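Local coordinates for protein beta-lactamase II (Erythrobacter litoralis, PDB 6V3U) that probably hydrolyses beta-lactam antibiotics to substituted beta-amino acids, as a zinc-dependent class B metallo-beta-lactamase, at residues Ala89-Ala94 / Ile110-His115; Asn132-Asp137 / Leu153-Pro158. All coordinates share one frame; numbering follows the deposited sequence.

Contact 1 of 2, residues Ala89-Ala94 / Ile110-His115. With ZN (zinc ion), chain C.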
loop_
_atom_site.group_PDB
_atom_site.type_symbol
_atom_site.label_atom_id
_atom_site.label_comp_id
_atom_site.label_asym_id
_atom_site.label_seq_id
_atom_site.Cartn_x
_atom_site.Cartn_y
_atom_site.Cartn_z
ATOM N N ALA A 89 -23.354 8.969 12.358
ATOM C CA ALA A 89 -22.485 8.310 11.389
ATOM C C ALA A 89 -21.025 8.551 11.760
ATOM O O ALA A 89 -20.679 9.625 12.253
ATOM C CB ALA A 89 -22.775 8.817 9.961
ATOM N N VAL A 90 -20.177 7.543 11.555
ATOM C CA VAL A 90 -18.740 7.650 11.792
ATOM C C VAL A 90 -18.011 7.196 10.525
ATOM O O VAL A 90 -18.418 6.218 9.884
ATOM C CB VAL A 90 -18.300 6.828 13.025
ATOM C CG1 VAL A 90 -18.882 5.422 12.976
ATOM C CG2 VAL A 90 -16.773 6.781 13.137
ATOM N N VAL A 91 -17.003 7.962 10.115
ATOM C CA VAL A 91 -16.151 7.619 8.968
ATOM C C VAL A 91 -14.945 6.820 9.449
ATOM O O VAL A 91 -14.294 7.192 10.430
ATOM C CB VAL A 91 -15.686 8.886 8.221
ATOM C CG1 VAL A 91 -14.922 8.516 6.965
ATOM C CG2 VAL A 91 -16.861 9.742 7.859
ATOM N N THR A 92 -14.630 5.735 8.746
ATOM C CA THR A 92 -13.390 5.016 8.988
ATOM C C THR A 92 -12.469 4.953 7.771
ATOM O O THR A 92 -11.257 4.950 7.949
ATOM C CB THR A 92 -13.673 3.587 9.487
ATOM O OG1 THR A 92 -14.341 2.837 8.460
ATOM C CG2 THR A 92 -14.548 3.614 10.759
ATOM N N HIS A 93 -12.985 4.927 6.539
ATOM C CA HIS A 93 -12.064 4.938 5.385
ATOM C C HIS A 93 -12.652 5.828 4.284
ATOM O O HIS A 93 -13.312 5.352 3.356
ATOM C CB HIS A 93 -11.762 3.520 4.898
ATOM C CG HIS A 93 -12.969 2.749 4.473
ATOM N ND1 HIS A 93 -13.248 2.479 3.151
ATOM C CD2 HIS A 93 -13.984 2.208 5.193
ATOM C CE1 HIS A 93 -14.378 1.794 3.073
ATOM N NE2 HIS A 93 -14.845 1.616 4.299
ATOM N N ALA A 94 -12.393 7.131 4.393
ATOM C CA ALA A 94 -12.881 8.092 3.412
ATOM C C ALA A 94 -12.174 7.910 2.073
ATOM O O ALA A 94 -11.039 7.419 1.998
ATOM C CB ALA A 94 -12.660 9.517 3.910
ATOM N N ILE A 110 -27.828 14.238 9.728
ATOM C CA ILE A 110 -27.202 13.165 10.487
ATOM C C ILE A 110 -25.865 13.675 11.009
ATOM O O ILE A 110 -25.041 14.179 10.239
ATOM C CB ILE A 110 -27.022 11.905 9.621
ATOM C CG1 ILE A 110 -28.397 11.329 9.243
ATOM C CG2 ILE A 110 -26.114 10.876 10.324
ATOM C CD1 ILE A 110 -28.365 10.252 8.158
ATOM N N ALA A 111 -25.661 13.566 12.320
ATOM C CA ALA A 111 -24.395 13.961 12.916
ATOM C C ALA A 111 -23.289 13.015 12.458
ATOM O O ALA A 111 -23.397 11.791 12.605
ATOM C CB ALA A 111 -24.511 13.967 14.441
ATOM N N THR A 112 -22.219 13.586 11.911
ATOM C CA THR A 112 -21.128 12.826 11.316
ATOM C C THR A 112 -19.853 13.023 12.132
ATOM O O THR A 112 -19.505 14.153 12.488
ATOM C CB THR A 112 -20.909 13.251 9.857
ATOM O OG1 THR A 112 -22.094 12.983 9.097
ATOM C CG2 THR A 112 -19.760 12.491 9.231
ATOM N N TRP A 113 -19.168 11.922 12.419
ATOM C CA TRP A 113 -17.939 11.909 13.196
ATOM C C TRP A 113 -16.813 11.364 12.333
ATOM O O TRP A 113 -17.010 10.412 11.569
ATOM C CB TRP A 113 -18.080 11.039 14.448
ATOM C CG TRP A 113 -19.155 11.492 15.356
ATOM C CD1 TRP A 113 -20.484 11.230 15.242
ATOM C CD2 TRP A 113 -19.001 12.300 16.527
ATOM N NE1 TRP A 113 -21.172 11.824 16.268
ATOM C CE2 TRP A 113 -20.284 12.488 17.072
ATOM C CE3 TRP A 113 -17.904 12.882 17.165
ATOM C CZ2 TRP A 113 -20.504 13.237 18.227
ATOM C CZ3 TRP A 113 -18.119 13.628 18.306
ATOM C CH2 TRP A 113 -19.408 13.792 18.834
ATOM N N ALA A 114 -15.631 11.958 12.462
ATOM C CA ALA A 114 -14.488 11.448 11.723
ATOM C C ALA A 114 -13.212 11.820 12.469
ATOM O O ALA A 114 -13.195 12.768 13.258
ATOM C CB ALA A 114 -14.479 12.000 10.293
ATOM N N HIS A 115 -12.145 11.060 12.220
ATOM C CA HIS A 115 -10.858 11.360 12.840
ATOM C C HIS A 115 -10.043 12.249 11.913
ATOM O O HIS A 115 -9.604 11.778 10.854
ATOM C CB HIS A 115 -10.090 10.089 13.153
ATOM C CG HIS A 115 -8.753 10.347 13.783
ATOM N ND1 HIS A 115 -7.567 9.948 13.206
ATOM C CD2 HIS A 115 -8.417 10.993 14.925
ATOM C CE1 HIS A 115 -6.558 10.323 13.973
ATOM N NE2 HIS A 115 -7.047 10.955 15.026
HETATM ZN ZN ZN C . -12.349 2.657 1.381
#

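Contact 2 of 2, residues Asn132-Asp137 / Leu153-Pro158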
loop_
_atom_site.group_PDB
_atom_site.type_symbol
_atom_site.label_atom_id
_atom_site.label_comp_id
_atom_site.label_asym_id
_atom_site.label_seq_id
_atom_site.Cartn_x
_atom_site.Cartn_y
_atom_site.Cartn_z
ATOM N N ASN A 132 -17.564 16.889 13.342
ATOM C CA ASN A 132 -17.352 16.328 14.672
ATOM C C ASN A 132 -16.073 15.504 14.673
ATOM O O ASN A 132 -16.003 14.456 14.020
ATOM C CB ASN A 132 -18.520 15.449 15.106
ATOM C CG ASN A 132 -19.809 16.222 15.259
ATOM O OD1 ASN A 132 -19.869 17.220 15.976
ATOM N ND2 ASN A 132 -20.847 15.764 14.578
ATOM N N ALA A 133 -15.082 15.952 15.430
ATOM C CA ALA A 133 -13.812 15.242 15.494
ATOM C C ALA A 133 -13.853 14.191 16.593
ATOM O O ALA A 133 -14.385 14.430 17.681
ATOM C CB ALA A 133 -12.657 16.214 15.733
ATOM N N ILE A 134 -13.310 13.018 16.282
ATOM C CA ILE A 134 -13.085 11.951 17.250
ATOM C C ILE A 134 -11.648 12.074 17.743
ATOM O O ILE A 134 -10.712 12.004 16.938
ATOM C CB ILE A 134 -13.288 10.568 16.615
ATOM C CG1 ILE A 134 -14.601 10.491 15.852
ATOM C CG2 ILE A 134 -13.150 9.461 17.664
ATOM C CD1 ILE A 134 -14.683 9.273 14.959
ATOM N N THR A 135 -11.461 12.234 19.052
ATOM C CA THR A 135 -10.137 12.174 19.661
ATOM C C THR A 135 -9.953 10.840 20.381
ATOM O O THR A 135 -10.923 10.236 20.854
ATOM C CB THR A 135 -9.919 13.323 20.645
ATOM O OG1 THR A 135 -10.762 13.135 21.790
ATOM C CG2 THR A 135 -10.223 14.671 19.981
ATOM N N PHE A 136 -8.694 10.396 20.470
ATOM C CA PHE A 136 -8.331 9.112 21.068
ATOM C C PHE A 136 -7.344 9.297 22.222
ATOM O O PHE A 136 -6.596 10.278 22.274
ATOM C CB PHE A 136 -7.718 8.168 20.026
ATOM C CG PHE A 136 -8.683 7.710 18.967
ATOM C CD1 PHE A 136 -9.446 6.563 19.157
ATOM C CD2 PHE A 136 -8.836 8.420 17.787
ATOM C CE1 PHE A 136 -10.326 6.119 18.181
ATOM C CE2 PHE A 136 -9.735 7.987 16.805
ATOM C CZ PHE A 136 -10.474 6.833 17.010
ATOM N N ASP A 137 -7.349 8.353 23.164
ATOM C CA ASP A 137 -6.423 8.473 24.280
ATOM C C ASP A 137 -5.152 7.686 23.958
ATOM O O ASP A 137 -5.069 7.002 22.940
ATOM C CB ASP A 137 -7.077 8.027 25.589
ATOM C CG ASP A 137 -7.406 6.539 25.634
ATOM O OD1 ASP A 137 -6.959 5.763 24.758
ATOM O OD2 ASP A 137 -8.139 6.137 26.576
ATOM N N LEU A 153 -20.544 0.750 19.637
ATOM C CA LEU A 153 -19.291 0.729 18.889
ATOM C C LEU A 153 -18.168 1.212 19.788
ATOM O O LEU A 153 -18.321 2.205 20.504
ATOM C CB LEU A 153 -19.361 1.627 17.659
ATOM C CG LEU A 153 -20.102 1.131 16.434
ATOM C CD1 LEU A 153 -20.249 2.295 15.486
ATOM C CD2 LEU A 153 -19.338 -0.012 15.775
ATOM N N ARG A 154 -17.056 0.484 19.772
ATOM C CA ARG A 154 -15.818 0.919 20.407
ATOM C C ARG A 154 -14.883 1.374 19.297
ATOM O O ARG A 154 -14.491 0.567 18.448
ATOM C CB ARG A 154 -15.189 -0.204 21.238
ATOM C CG ARG A 154 -16.052 -0.679 22.414
ATOM C CD ARG A 154 -16.642 0.526 23.151
ATOM N NE ARG A 154 -16.811 0.278 24.581
ATOM C CZ ARG A 154 -17.981 0.067 25.179
ATOM N NH1 ARG A 154 -18.018 -0.151 26.487
ATOM N NH2 ARG A 154 -19.112 0.081 24.480
ATOM N N LEU A 155 -14.547 2.659 19.286
ATOM C CA LEU A 155 -13.677 3.202 18.256
ATOM C C LEU A 155 -12.222 3.067 18.705
ATOM O O LEU A 155 -11.867 3.492 19.809
ATOM C CB LEU A 155 -14.002 4.668 17.978
ATOM C CG LEU A 155 -15.432 5.115 17.703
ATOM C CD1 LEU A 155 -15.385 6.595 17.341
ATOM C CD2 LEU A 155 -15.981 4.313 16.575
ATOM N N TYR A 156 -11.380 2.496 17.850
ATOM C CA TYR A 156 -9.985 2.255 18.224
ATOM C C TYR A 156 -9.035 2.792 17.161
ATOM O O TYR A 156 -9.158 2.444 15.978
ATOM C CB TYR A 156 -9.730 0.754 18.463
ATOM C CG TYR A 156 -8.318 0.436 18.914
ATOM C CD1 TYR A 156 -7.884 0.773 20.190
ATOM C CD2 TYR A 156 -7.402 -0.179 18.049
ATOM C CE1 TYR A 156 -6.568 0.498 20.607
ATOM C CE2 TYR A 156 -6.093 -0.478 18.465
ATOM C CZ TYR A 156 -5.684 -0.118 19.735
ATOM O OH TYR A 156 -4.393 -0.390 20.137
ATOM N N TYR A 157 -8.051 3.606 17.587
ATOM C CA TYR A 157 -6.984 4.036 16.684
ATOM C C TYR A 157 -5.766 3.147 16.893
ATOM O O TYR A 157 -5.197 3.142 17.997
ATOM C CB TYR A 157 -6.615 5.499 16.915
ATOM C CG TYR A 157 -5.539 5.973 15.970
ATOM C CD1 TYR A 157 -5.842 6.275 14.649
ATOM C CD2 TYR A 157 -4.212 6.078 16.381
ATOM C CE1 TYR A 157 -4.869 6.687 13.764
ATOM C CE2 TYR A 157 -3.215 6.498 15.500
ATOM C CZ TYR A 157 -3.547 6.800 14.195
ATOM O OH TYR A 157 -2.580 7.215 13.307
ATOM N N PRO A 158 -5.329 2.391 15.885
ATOM C CA PRO A 158 -4.325 1.347 16.110
ATOM C C PRO A 158 -2.865 1.761 15.913
ATOM O O PRO A 158 -1.974 0.972 16.261
ATOM C CB PRO A 158 -4.728 0.289 15.078
ATOM C CG PRO A 158 -5.259 1.124 13.909
ATOM C CD PRO A 158 -5.927 2.321 14.538
#

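Contact 1 of 2, residues Ala89-Ala94 / Ile110-His115
A89 and V90 run parallel to T112 and W113, the two strands of a beta-alpha-beta crossover in the metallo-beta-lactamase fold, with helix 101-107 as the connection. A89 shares one face of the sheet with T112, and its CB meets I110 CG2 at 3.9 Å; L105 of the crossover helix packs on A89 and I110 alike. V90 and W113 share the other face, side by side, CB to CB, where both touch L150 of helix 144-150. W113 CG lies beside its own backbone N, anti to the carbonyl carbon (chi1 -60°), and CD1 comes to 3.4 Å from A89 O, a carbonyl oxygen lying at the ring edge and near its plane. The same oxygen accepts W113 N at 2.8 Å. Flanking rungs run from A89 N to A111 O (2.8 Å) and, straighter at 163°, from V91 N to W113 O (2.8 Å). One residue on, V91 CB meets A114 CB at 3.9 Å. From T92 the chain turns away toward the active site, and D63 OD1 accepts the backbone N-H of both T92 and H93. T92 OG1 lies at the edge of the H93 imidazole, in plane. Two ring nitrogens hold that imidazole: NE2 is hydrogen-bonded to N49 O, and ND1 coordinates the zinc ion at 2.0 Å.

Contact 2 of 2, residues Asn132-Asp137 / Leu153-Pro158
I134 meets L155 beside the short, weakly bonded strand at about 132-133. The two branched side chains cross at about a right angle, and both branches of the isoleucine close on one methyl: CG2 is 3.6 Å and CD1 3.7 Å from L155 CD1. W113 also packs on I134, and V169 on L155. These contacts bridge the two sheets of the metallo-beta-lactamase αβ/βα sandwich, because 132-133 is an outermost strand of one sheet and 154-156 of the other. Two residues on, F136 points its ring at the chain leaving strand 154-156. One face receives the methylene of Y157, a CH-pi contact with CB 3.6 Å from the ring centroid and only 9° off the normal. The backbone N of Y157 sits over the same face, 3.4 Å from F136 CE1, while L155 O comes to the edge, near the ring plane, 3.5 Å from that carbon. The tyrosine can offer its CB this way because CG is anti to the backbone N (chi1 -179°), which carries the phenol off to one side. The two aromatic planes are inclined at 42°, neither stacked nor edge-to-face, and Y157 OH, carried away from F136, is hydrogen-bonded to T163 OG1 and D165 N.

Strand 111-114 of contact 1 and strand 132-133 of contact 2 are neighbours in one sheet, and the contact centres lie 11 Å apart. N132 ties them by side chain and backbone: its ND2 probably bonds to T112 O (3.0 Å), and its O to A114 N (3.0 Å). Its CB packs 3.3 Å from W113 CE3. H115 of contact 1 reaches across to contact 2, its ring edge-to-face with that of F136. Contact 1 leads directly to the metal through H93, which shares the zinc ion with H95, H223 and D196 of the second subunit. Contact 2 lies farther off, its Y157 side chain about 8 Å from that of H162, a zinc ligand not used in this model.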